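Local atomic coordinates of GTP-binding protein (Thermus thermophilus, PDB entry 2DBY), a protein that binds GDP and probably acts as an ATPase that associates with the 70S ribosome and its 50S subunit. Residues A[168-173]-A[191-196]; A[46-51]-A[256-261]; A[206-211]-A[222-227]; A[323-328]-A[336-341]. All blocks are in the same frame, centred on the assembly; numbering follows the deposited sequence.

Contact 1. Residues A[168-173]-A[191-196]; sequences EGLYVH and RFLKET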
# COMPACT_ATOMS: atom_id res chain seq x y z
N GLU A 168 -2.35 27.90 -1.14
CA GLU A 168 -2.83 28.88 -0.14
C GLU A 168 -3.74 28.16 0.86
O GLU A 168 -3.66 28.40 2.07
CB GLU A 168 -3.66 30.00 -0.81
CG GLU A 168 -2.96 30.93 -1.81
CD GLU A 168 -2.11 32.00 -1.16
OE1 GLU A 168 -1.64 32.91 -1.90
OE2 GLU A 168 -1.89 31.94 0.07
N GLY A 169 -4.60 27.29 0.34
CA GLY A 169 -5.54 26.57 1.20
C GLY A 169 -4.84 25.57 2.09
O GLY A 169 -5.12 25.49 3.28
N LEU A 170 -3.93 24.81 1.51
CA LEU A 170 -3.17 23.82 2.27
C LEU A 170 -2.37 24.52 3.36
O LEU A 170 -2.23 24.00 4.45
CB LEU A 170 -2.24 23.03 1.33
CG LEU A 170 -3.01 22.00 0.47
CD1 LEU A 170 -2.21 21.62 -0.75
CD2 LEU A 170 -3.34 20.78 1.33
N TYR A 171 -1.84 25.70 3.06
CA TYR A 171 -1.05 26.39 4.08
C TYR A 171 -1.90 26.74 5.32
O TYR A 171 -1.43 26.62 6.44
CB TYR A 171 -0.40 27.64 3.50
CG TYR A 171 0.72 28.18 4.36
CD1 TYR A 171 1.89 27.45 4.56
CD2 TYR A 171 0.61 29.44 4.96
CE1 TYR A 171 2.94 27.98 5.32
CE2 TYR A 171 1.64 29.96 5.72
CZ TYR A 171 2.80 29.23 5.90
OH TYR A 171 3.82 29.75 6.64
N VAL A 172 -3.14 27.17 5.10
CA VAL A 172 -4.04 27.47 6.22
C VAL A 172 -4.26 26.20 7.06
O VAL A 172 -4.21 26.23 8.30
CB VAL A 172 -5.42 27.92 5.70
CG1 VAL A 172 -6.45 27.96 6.85
CG2 VAL A 172 -5.29 29.30 5.07
N HIS A 173 -4.53 25.10 6.35
CA HIS A 173 -4.80 23.79 6.96
C HIS A 173 -3.61 23.29 7.80
O HIS A 173 -3.78 22.90 8.96
CB HIS A 173 -5.11 22.80 5.82
CG HIS A 173 -5.66 21.48 6.27
ND1 HIS A 173 -6.95 21.32 6.73
CD2 HIS A 173 -5.11 20.24 6.22
CE1 HIS A 173 -7.18 20.03 6.93
NE2 HIS A 173 -6.08 19.36 6.63
N ARG A 191 -3.72 18.74 -8.55
CA ARG A 191 -2.61 19.13 -9.43
C ARG A 191 -1.41 19.57 -8.60
O ARG A 191 -0.27 19.26 -8.91
CB ARG A 191 -3.03 20.28 -10.35
CG ARG A 191 -4.03 19.87 -11.41
CD ARG A 191 -4.37 21.07 -12.29
NE ARG A 191 -3.18 21.64 -12.91
CZ ARG A 191 -3.15 22.82 -13.53
NH1 ARG A 191 -4.25 23.55 -13.60
NH2 ARG A 191 -2.03 23.26 -14.08
N PHE A 192 -1.67 20.29 -7.52
CA PHE A 192 -0.58 20.74 -6.69
C PHE A 192 0.16 19.55 -6.04
O PHE A 192 1.40 19.49 -6.06
CB PHE A 192 -1.10 21.67 -5.58
CG PHE A 192 -0.03 22.06 -4.60
CD1 PHE A 192 0.88 23.08 -4.92
CD2 PHE A 192 0.15 21.35 -3.42
CE1 PHE A 192 1.94 23.38 -4.09
CE2 PHE A 192 1.21 21.64 -2.57
CZ PHE A 192 2.11 22.66 -2.91
N LEU A 193 -0.59 18.61 -5.48
CA LEU A 193 0.05 17.49 -4.79
C LEU A 193 0.79 16.52 -5.71
O LEU A 193 1.71 15.83 -5.28
CB LEU A 193 -0.98 16.74 -3.92
CG LEU A 193 -1.49 17.50 -2.68
CD1 LEU A 193 -2.58 16.71 -1.98
CD2 LEU A 193 -0.30 17.75 -1.73
N LYS A 194 0.39 16.49 -6.98
CA LYS A 194 1.06 15.63 -7.94
C LYS A 194 2.45 16.24 -8.18
O LYS A 194 3.45 15.53 -8.24
CB LYS A 194 0.29 15.59 -9.26
CG LYS A 194 0.88 14.63 -10.29
CD LYS A 194 0.12 14.71 -11.62
CE LYS A 194 0.81 13.90 -12.72
NZ LYS A 194 0.29 14.25 -14.08
N GLU A 195 2.50 17.56 -8.29
CA GLU A 195 3.76 18.26 -8.52
C GLU A 195 4.61 18.35 -7.25
O GLU A 195 5.84 18.24 -7.32
CB GLU A 195 3.50 19.67 -9.05
CG GLU A 195 4.74 20.56 -9.06
CD GLU A 195 4.56 21.83 -9.88
OE1 GLU A 195 4.14 21.72 -11.05
OE2 GLU A 195 4.83 22.93 -9.35
N THR A 196 3.96 18.56 -6.11
CA THR A 196 4.63 18.71 -4.80
C THR A 196 4.01 17.72 -3.80
O THR A 196 3.06 18.05 -3.08
CB THR A 196 4.44 20.15 -4.29
OG1 THR A 196 4.97 21.07 -5.26
CG2 THR A 196 5.20 20.35 -2.97
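The phenyl ring of Phe192 is met obliquely by Leu170, whose methyl CD1 comes up to the CD2–CE2 side of the ring. That methyl lies 3.6 Å from Phe192 CD2, while the distance from Leu170 CD1 to Phe192 CE2 is 3.9 Å. Side chains of two other helices, 161-175 (Leu170, Ala167) and 124-156 (Leu143), thus touch the phenylalanine. Another flat group, the imidazole of His173, belongs to the same helix as Leu170 but turns to Phe183, with which it makes an edge-to-face pair. With CG anti to its own backbone N (chi1 175°), Phe192 sends its ring out from helix 187-195 toward helix 161-175. Leu170 answers from the other side: its CG lies anti to the carbonyl carbon (chi1 -75°), and one methyl of the fork does the touching. Helices 124-156 and 161-175 supply the predicted coiled coil (133-167) of the helical region; the contact joins the second of them, just past that range, to helix 187-195. Leucine suits this place because its branched end can fit against a ring without a polar atom to satisfy, and phenylalanine is as wholly apolar. Leu193 joins more loosely, its CD2 4.4 Å from Leu170 CD1, and it also touches Ala201 in the following loop. The helix bearing Phe192 ends just beyond: Thr196 N donates to Phe192 O at 2.7 Å, although Thr196 itself has left helical backbone angles. On the more polar flank, Glu195 OE2 forms salt bridges with both Arg146 and Arg160.

Contact 2. Residues A[46-51]-A[256-261]; sequences EDERLY and EARELL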
# COMPACT_ATOMS: atom_id res chain seq x y z
N GLU A 46 -1.71 -13.24 -0.04
CA GLU A 46 -2.45 -14.48 -0.26
C GLU A 46 -3.71 -14.11 -1.01
O GLU A 46 -4.33 -13.08 -0.75
CB GLU A 46 -2.76 -15.13 1.10
CG GLU A 46 -1.51 -15.79 1.67
CD GLU A 46 -1.63 -16.21 3.12
OE1 GLU A 46 -2.74 -16.54 3.56
OE2 GLU A 46 -0.58 -16.23 3.81
N ASP A 47 -4.10 -14.96 -1.96
CA ASP A 47 -5.30 -14.66 -2.73
C ASP A 47 -5.92 -15.98 -3.20
O ASP A 47 -5.36 -16.68 -4.06
CB ASP A 47 -4.92 -13.77 -3.92
CG ASP A 47 -6.13 -13.28 -4.71
OD1 ASP A 47 -5.99 -12.26 -5.43
OD2 ASP A 47 -7.22 -13.89 -4.62
N GLU A 48 -7.05 -16.33 -2.59
CA GLU A 48 -7.75 -17.57 -2.91
C GLU A 48 -8.23 -17.63 -4.36
O GLU A 48 -8.46 -18.72 -4.90
CB GLU A 48 -8.97 -17.76 -1.98
CG GLU A 48 -8.62 -18.18 -0.57
CD GLU A 48 -8.09 -19.59 -0.53
OE1 GLU A 48 -8.87 -20.54 -0.81
OE2 GLU A 48 -6.90 -19.76 -0.24
N ARG A 49 -8.39 -16.47 -5.00
CA ARG A 49 -8.83 -16.48 -6.39
C ARG A 49 -7.78 -17.16 -7.26
O ARG A 49 -8.09 -17.74 -8.30
CB ARG A 49 -9.08 -15.04 -6.87
CG ARG A 49 -10.22 -14.37 -6.11
CD ARG A 49 -10.33 -12.88 -6.44
NE ARG A 49 -9.14 -12.13 -5.99
CZ ARG A 49 -8.98 -10.82 -6.14
NH1 ARG A 49 -9.92 -10.10 -6.72
NH2 ARG A 49 -7.86 -10.22 -5.74
N LEU A 50 -6.52 -17.13 -6.82
CA LEU A 50 -5.49 -17.80 -7.59
C LEU A 50 -5.77 -19.30 -7.62
O LEU A 50 -5.60 -19.96 -8.65
CB LEU A 50 -4.12 -17.59 -6.94
CG LEU A 50 -3.55 -16.18 -7.08
CD1 LEU A 50 -2.31 -16.07 -6.19
CD2 LEU A 50 -3.17 -15.92 -8.56
N TYR A 51 -6.18 -19.86 -6.48
CA TYR A 51 -6.46 -21.29 -6.41
C TYR A 51 -7.74 -21.66 -7.14
O TYR A 51 -7.84 -22.75 -7.71
CB TYR A 51 -6.55 -21.74 -4.95
CG TYR A 51 -5.19 -21.66 -4.29
CD1 TYR A 51 -4.13 -22.43 -4.77
CD2 TYR A 51 -4.93 -20.72 -3.29
CE1 TYR A 51 -2.84 -22.28 -4.28
CE2 TYR A 51 -3.64 -20.55 -2.80
CZ TYR A 51 -2.60 -21.33 -3.30
OH TYR A 51 -1.31 -21.16 -2.85
N GLU A 256 0.84 -24.79 9.01
CA GLU A 256 0.81 -24.90 10.47
C GLU A 256 0.42 -23.58 11.14
O GLU A 256 -0.35 -23.57 12.11
CB GLU A 256 2.15 -25.40 11.05
CG GLU A 256 2.03 -25.74 12.55
CD GLU A 256 3.20 -26.56 13.11
OE1 GLU A 256 2.99 -27.29 14.11
OE2 GLU A 256 4.32 -26.46 12.57
N ALA A 257 0.95 -22.46 10.64
CA ALA A 257 0.59 -21.16 11.19
C ALA A 257 -0.93 -20.93 11.07
O ALA A 257 -1.57 -20.45 12.01
CB ALA A 257 1.34 -20.05 10.46
N ARG A 258 -1.51 -21.26 9.93
CA ARG A 258 -2.94 -21.06 9.76
C ARG A 258 -3.75 -21.92 10.73
O ARG A 258 -4.73 -21.46 11.31
CB ARG A 258 -3.38 -21.35 8.32
CG ARG A 258 -4.90 -21.31 8.15
CD ARG A 258 -5.31 -21.25 6.69
NE ARG A 258 -4.82 -20.03 6.05
CZ ARG A 258 -5.08 -19.68 4.79
NH1 ARG A 258 -5.82 -20.46 4.01
NH2 ARG A 258 -4.60 -18.54 4.30
N GLU A 259 -3.35 -23.18 10.89
CA GLU A 259 -4.08 -24.07 11.80
C GLU A 259 -4.01 -23.56 13.23
O GLU A 259 -5.02 -23.56 13.94
CB GLU A 259 -3.55 -25.51 11.73
CG GLU A 259 -2.09 -25.69 12.14
CD GLU A 259 -1.74 -27.14 12.50
OE1 GLU A 259 -2.06 -27.58 13.63
OE2 GLU A 259 -1.15 -27.83 11.63
N LEU A 260 -2.83 -23.12 13.67
CA LEU A 260 -2.70 -22.65 15.05
C LEU A 260 -3.44 -21.32 15.25
O LEU A 260 -3.94 -21.05 16.34
CB LEU A 260 -1.22 -22.54 15.45
CG LEU A 260 -0.61 -23.95 15.52
CD1 LEU A 260 0.88 -23.87 15.81
CD2 LEU A 260 -1.32 -24.79 16.61
N LEU A 261 -3.50 -20.52 14.20
CA LEU A 261 -4.22 -19.24 14.28
C LEU A 261 -5.70 -19.53 14.42
O LEU A 261 -6.39 -18.93 15.24
CB LEU A 261 -4.03 -18.43 13.02
CG LEU A 261 -3.10 -17.23 13.10
CD1 LEU A 261 -3.15 -16.51 11.78
CD2 LEU A 261 -3.52 -16.32 14.24
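Glu46 and Arg258 join two otherwise well-separated backbones through a salt bridge, with Glu46 OE1 2.8 Å from Arg258 NH2. Both are long side chains, suited to a gap in which their CA atoms are 12.0 Å apart. Beyond CG the glutamate runs extended, whereas the arginine leaves its helix with CG anti to the backbone N and then bends at chi3 (-62°) before its NH2 meets Glu46. The two chains pass in opposite directions, and the oxygen arrives at the guanidinium edge. Only OE1 meets NH2, and the carboxylate and guanidinium planes are 48° apart, so the pair is not a flat, two-pronged one. Glu48 OE2, 4.4 Å from Arg258 NH1, is too far for a salt bridge but probably adds to the attraction.

Asp47 is the N-cap of the helix that follows: its OD2 accepts from Arg49 N and, on its syn lone pair, from Arg49 NE at 2.9 Å, nearly straight at 170°. Arg49 NH2 takes OD1 of Asp47, completing a side-on grip. Its NH1 reaches Asp358, while the guanidinium makes a cation-pi contact with Trp329. Leu50 seats helix 48-57 on strands 284-290, 295-301 and 66-75, and helix 254-263 faces its N-terminal end across the protein surface.

Contact 3. Residues A[206-211]-A[222-227]; sequences YVANVA and PQVEAV. With GDP (guanosine-5'-diphosphate), chain B.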
# COMPACT_ATOMS: atom_id res chain seq x y z
N TYR A 206 -2.29 3.47 11.02
CA TYR A 206 -1.77 3.42 12.38
C TYR A 206 -1.81 1.93 12.69
O TYR A 206 -2.87 1.31 12.58
CB TYR A 206 -2.71 4.14 13.35
CG TYR A 206 -2.59 5.65 13.38
CD1 TYR A 206 -3.60 6.42 13.95
CD2 TYR A 206 -1.48 6.30 12.88
CE1 TYR A 206 -3.52 7.80 14.01
CE2 TYR A 206 -1.37 7.69 12.94
CZ TYR A 206 -2.40 8.43 13.51
OH TYR A 206 -2.31 9.80 13.59
N VAL A 207 -0.67 1.36 13.06
CA VAL A 207 -0.59 -0.08 13.36
C VAL A 207 -0.58 -0.20 14.87
O VAL A 207 0.43 0.09 15.52
CB VAL A 207 0.72 -0.68 12.76
CG1 VAL A 207 0.79 -2.17 13.07
CG2 VAL A 207 0.76 -0.46 11.26
N ALA A 208 -1.72 -0.57 15.44
CA ALA A 208 -1.83 -0.71 16.90
C ALA A 208 -1.25 -2.05 17.31
O ALA A 208 -1.84 -3.10 17.03
CB ALA A 208 -3.31 -0.61 17.34
N ASN A 209 -0.08 -2.02 17.96
CA ASN A 209 0.58 -3.25 18.41
C ASN A 209 -0.01 -3.60 19.77
O ASN A 209 0.07 -2.82 20.72
CB ASN A 209 2.09 -3.02 18.54
CG ASN A 209 2.85 -4.31 18.76
OD1 ASN A 209 2.32 -5.41 18.54
ND2 ASN A 209 4.10 -4.20 19.17
N VAL A 210 -0.61 -4.78 19.85
CA VAL A 210 -1.26 -5.21 21.07
C VAL A 210 -0.79 -6.60 21.52
O VAL A 210 -0.10 -7.29 20.79
CB VAL A 210 -2.81 -5.31 20.89
CG1 VAL A 210 -3.38 -3.94 20.55
CG2 VAL A 210 -3.17 -6.30 19.75
N ALA A 211 -1.18 -6.96 22.74
CA ALA A 211 -0.89 -8.30 23.25
C ALA A 211 -1.85 -9.20 22.45
O ALA A 211 -2.95 -8.78 22.09
CB ALA A 211 -1.21 -8.37 24.73
N PRO A 222 -8.56 0.50 25.80
CA PRO A 222 -8.61 1.96 25.70
C PRO A 222 -7.55 2.59 24.81
O PRO A 222 -7.82 3.61 24.17
CB PRO A 222 -8.50 2.42 27.15
CG PRO A 222 -7.70 1.29 27.80
CD PRO A 222 -8.34 0.07 27.19
N GLN A 223 -6.36 2.01 24.76
CA GLN A 223 -5.32 2.59 23.93
C GLN A 223 -5.66 2.43 22.44
O GLN A 223 -5.45 3.36 21.65
CB GLN A 223 -3.97 1.95 24.27
CG GLN A 223 -3.48 2.36 25.66
CD GLN A 223 -2.09 1.84 25.97
OE1 GLN A 223 -1.84 0.63 25.96
NE2 GLN A 223 -1.17 2.75 26.27
N VAL A 224 -6.17 1.26 22.06
CA VAL A 224 -6.57 1.02 20.66
C VAL A 224 -7.76 1.95 20.34
O VAL A 224 -7.83 2.53 19.27
CB VAL A 224 -6.99 -0.44 20.42
CG1 VAL A 224 -7.54 -0.62 18.98
CG2 VAL A 224 -5.78 -1.34 20.64
N GLU A 225 -8.69 2.07 21.28
CA GLU A 225 -9.82 2.97 21.04
C GLU A 225 -9.35 4.42 20.83
O GLU A 225 -9.89 5.13 19.97
CB GLU A 225 -10.80 2.88 22.21
CG GLU A 225 -11.66 1.64 22.13
CD GLU A 225 -12.44 1.60 20.82
OE1 GLU A 225 -12.82 2.68 20.32
OE2 GLU A 225 -12.68 0.50 20.29
N ALA A 226 -8.36 4.86 21.60
CA ALA A 226 -7.84 6.24 21.45
C ALA A 226 -7.19 6.36 20.08
O ALA A 226 -7.32 7.39 19.41
CB ALA A 226 -6.82 6.57 22.53
N VAL A 227 -6.46 5.32 19.67
CA VAL A 227 -5.83 5.32 18.35
C VAL A 227 -6.88 5.44 17.23
O VAL A 227 -6.66 6.18 16.26
CB VAL A 227 -4.94 4.05 18.16
CG1 VAL A 227 -4.53 3.86 16.68
CG2 VAL A 227 -3.72 4.19 19.04
PB GDP B . 11.38 -1.24 18.74
O1B GDP B . 12.23 -0.42 19.70
O2B GDP B . 10.11 -0.38 18.20
O3B GDP B . 12.10 -2.14 17.74
O3A GDP B . 10.66 -2.31 19.74
PA GDP B . 10.95 -3.88 19.95
O1A GDP B . 10.73 -4.61 18.70
O2A GDP B . 12.46 -4.10 20.46
O5' GDP B . 9.92 -4.44 21.06
C5' GDP B . 10.16 -3.79 22.31
C4' GDP B . 9.73 -4.73 23.46
O4' GDP B . 8.29 -5.08 23.40
C3' GDP B . 10.43 -6.09 23.47
O3' GDP B . 11.04 -6.74 24.58
C2' GDP B . 9.49 -6.95 22.58
O2' GDP B . 9.67 -8.32 23.01
C1' GDP B . 8.14 -6.55 23.16
N9 GDP B . 7.01 -6.75 22.21
C8 GDP B . 6.94 -6.32 20.90
N7 GDP B . 5.80 -6.66 20.37
C5 GDP B . 5.06 -7.32 21.29
C6 GDP B . 3.75 -7.91 21.30
O6 GDP B . 3.06 -7.87 20.30
N1 GDP B . 3.29 -8.52 22.45
C2 GDP B . 4.08 -8.56 23.58
N2 GDP B . 3.60 -9.17 24.71
N3 GDP B . 5.30 -8.01 23.59
C4 GDP B . 5.82 -7.39 22.49
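Val210, just past strand 204-209, and Val224 of helix 222-234 cross at about a right angle, methyl against methyl, within a beta-alpha-beta unit of the P-loop GTPase domain. Val238 and Val240 of the unit's second strand, 237-241, also touch the helix. Ala208 points its CB toward the helix, 4.2 Å from Val224 CG2; so small a residue allows a close approach. Tyr206 crosses Val227 obliquely, its CB 3.8 Å from Val227 CG1, with Val227 O at the ring's edge.

Asn209 points the other way, to the nucleotide, as the asparagine of the G4 motif, which in YchF departs from the usual NKxD. Its CG is anti to the backbone N (chi1 -169°), which carries ND2 to 3.2 Å from GDP N7. The amide also donates to Val12 O in the P-loop, and OD1 accepts from Ala243 N. Replacing Asn209 by an alanine is likely to leave Val12 O and Ala243 N without this partner, unlinking the P-loop from the loop at Ala243, and to take away the amide beside guanine N7. Two oxygens, Asn209 OD1 and Val210 O, lie near GDP O6 without bonding to it, while Val210 CG1 sits 3.5 Å from Val224 CG2.

Contact 4. Residues A[323-328]-A[336-341]; sequences RAEVIP and GGWARA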
# COMPACT_ATOMS: atom_id res chain seq x y z
N ARG A 323 -5.15 -4.65 -28.47
CA ARG A 323 -6.35 -4.90 -27.68
C ARG A 323 -6.11 -6.10 -26.76
O ARG A 323 -5.09 -6.79 -26.89
CB ARG A 323 -7.54 -5.20 -28.60
CG ARG A 323 -7.32 -6.40 -29.49
CD ARG A 323 -8.54 -6.70 -30.34
NE ARG A 323 -8.40 -7.95 -31.08
CZ ARG A 323 -9.40 -8.55 -31.72
NH1 ARG A 323 -10.61 -8.03 -31.71
NH2 ARG A 323 -9.17 -9.69 -32.37
N ALA A 324 -7.03 -6.35 -25.84
CA ALA A 324 -6.88 -7.49 -24.93
C ALA A 324 -8.21 -8.12 -24.53
O ALA A 324 -9.22 -7.44 -24.41
CB ALA A 324 -6.11 -7.06 -23.66
N GLU A 325 -8.20 -9.43 -24.32
CA GLU A 325 -9.39 -10.14 -23.90
C GLU A 325 -9.42 -9.89 -22.38
O GLU A 325 -8.40 -10.00 -21.71
CB GLU A 325 -9.25 -11.63 -24.18
CG GLU A 325 -8.98 -12.00 -25.64
CD GLU A 325 -8.40 -13.40 -25.78
OE1 GLU A 325 -8.99 -14.36 -25.23
OE2 GLU A 325 -7.36 -13.56 -26.45
N VAL A 326 -10.60 -9.57 -21.86
CA VAL A 326 -10.77 -9.29 -20.45
C VAL A 326 -12.04 -9.93 -19.93
O VAL A 326 -13.08 -9.89 -20.59
CB VAL A 326 -10.90 -7.77 -20.19
CG1 VAL A 326 -11.03 -7.50 -18.69
CG2 VAL A 326 -9.72 -7.04 -20.79
N ILE A 327 -11.96 -10.52 -18.74
CA ILE A 327 -13.12 -11.14 -18.13
C ILE A 327 -12.86 -11.24 -16.63
O ILE A 327 -11.75 -11.53 -16.21
CB ILE A 327 -13.37 -12.57 -18.72
CG1 ILE A 327 -14.56 -13.24 -18.01
CG2 ILE A 327 -12.10 -13.43 -18.58
CD1 ILE A 327 -14.89 -14.65 -18.52
N PRO A 328 -13.88 -10.93 -15.81
CA PRO A 328 -13.79 -10.99 -14.35
C PRO A 328 -13.41 -12.42 -13.98
O PRO A 328 -13.94 -13.37 -14.55
CB PRO A 328 -15.19 -10.66 -13.90
CG PRO A 328 -15.68 -9.74 -14.98
CD PRO A 328 -15.16 -10.35 -16.24
N GLY A 336 -15.73 -21.99 -16.85
CA GLY A 336 -14.93 -23.20 -16.89
C GLY A 336 -13.69 -23.16 -17.77
O GLY A 336 -13.02 -24.17 -17.96
N GLY A 337 -13.37 -21.98 -18.29
CA GLY A 337 -12.20 -21.85 -19.14
C GLY A 337 -12.38 -20.72 -20.14
O GLY A 337 -13.44 -20.10 -20.19
N TRP A 338 -11.34 -20.46 -20.93
CA TRP A 338 -11.39 -19.39 -21.91
C TRP A 338 -12.30 -19.74 -23.08
O TRP A 338 -13.14 -18.92 -23.47
CB TRP A 338 -10.00 -19.11 -22.47
CG TRP A 338 -9.10 -18.34 -21.55
CD1 TRP A 338 -8.01 -18.82 -20.89
CD2 TRP A 338 -9.18 -16.95 -21.25
NE1 TRP A 338 -7.40 -17.80 -20.19
CE2 TRP A 338 -8.10 -16.64 -20.40
CE3 TRP A 338 -10.06 -15.93 -21.62
CZ2 TRP A 338 -7.87 -15.36 -19.91
CZ3 TRP A 338 -9.83 -14.64 -21.13
CH2 TRP A 338 -8.74 -14.37 -20.28
N ALA A 339 -12.14 -20.94 -23.62
CA ALA A 339 -12.96 -21.37 -24.76
C ALA A 339 -14.44 -21.35 -24.35
O ALA A 339 -15.30 -20.88 -25.10
CB ALA A 339 -12.55 -22.77 -25.18
N ARG A 340 -14.72 -21.85 -23.15
CA ARG A 340 -16.08 -21.87 -22.64
C ARG A 340 -16.64 -20.49 -22.35
O ARG A 340 -17.80 -20.23 -22.61
CB ARG A 340 -16.16 -22.76 -21.40
CG ARG A 340 -16.00 -24.23 -21.72
CD ARG A 340 -17.10 -25.04 -21.06
NE ARG A 340 -16.68 -25.56 -19.77
CZ ARG A 340 -17.51 -26.09 -18.87
NH1 ARG A 340 -18.81 -26.16 -19.12
NH2 ARG A 340 -17.03 -26.56 -17.72
N ALA A 341 -15.81 -19.59 -21.81
CA ALA A 341 -16.25 -18.23 -21.51
C ALA A 341 -16.56 -17.45 -22.79
O ALA A 341 -17.46 -16.61 -22.81
CB ALA A 341 -15.17 -17.49 -20.70
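Apolar contacts carry most of this interface, and Ile327 is common to them. Its CG2 lies 3.6 Å from Trp338 CZ3, as the two side chains run past each other in opposite directions. With CG1 anti to the backbone N (chi1 177°) and the chain extended beyond it, Ile327 CD1 reaches Ala341 CB at 3.6 Å. A branched residue can thus serve two neighbours at once, and the small Ala341 lets the helix come close.

The polar contacts are mostly made with other parts of the chain. Glu325 OE1 is 4.1 Å from Trp338 CE3, but its strong partner is Lys342, whose salt bridge probably helps to offset the charge of this buried carboxylate. Trp338 NE1 donates to Ala290 O, and the indole also meets the ring of Phe57. A leucine in place of Trp338 would probably leave Ala290 O without its donor and open a gap between Ile327 and Phe57.

In the backbone, Gly336 ends helix 329-335 and Gly337 is the N-cap of the next; at their positive phi a side chain would press on the preceding carbonyl O. A short helix on an antiparallel sheet, with strand 323-328 between 348-350 and 360-365, agrees with the ubiquitin-like TGS domain of YchF/OLA1 proteins.

Contacts 1 and 3 are buried and apolar, though they serve different places: contact 1 joins two helices of the helical region, contact 3 a strand and helix at the nucleotide site. Helix 187-195 and strand 204-209 follow each other in the chain, yet the contact centres lie about 31 Å apart. Contact 2 is the exposed one and, fittingly, relies on charge; the loop it closes encloses contacts 1 and 3. Contact 4, in the C-terminal domain, is buried too and mainly apolar, with a charged group at its side. Its Trp338 meets Phe57 of helix 48-57, the helix of contact 2, and nearest atoms of these contacts are about 8 Å apart.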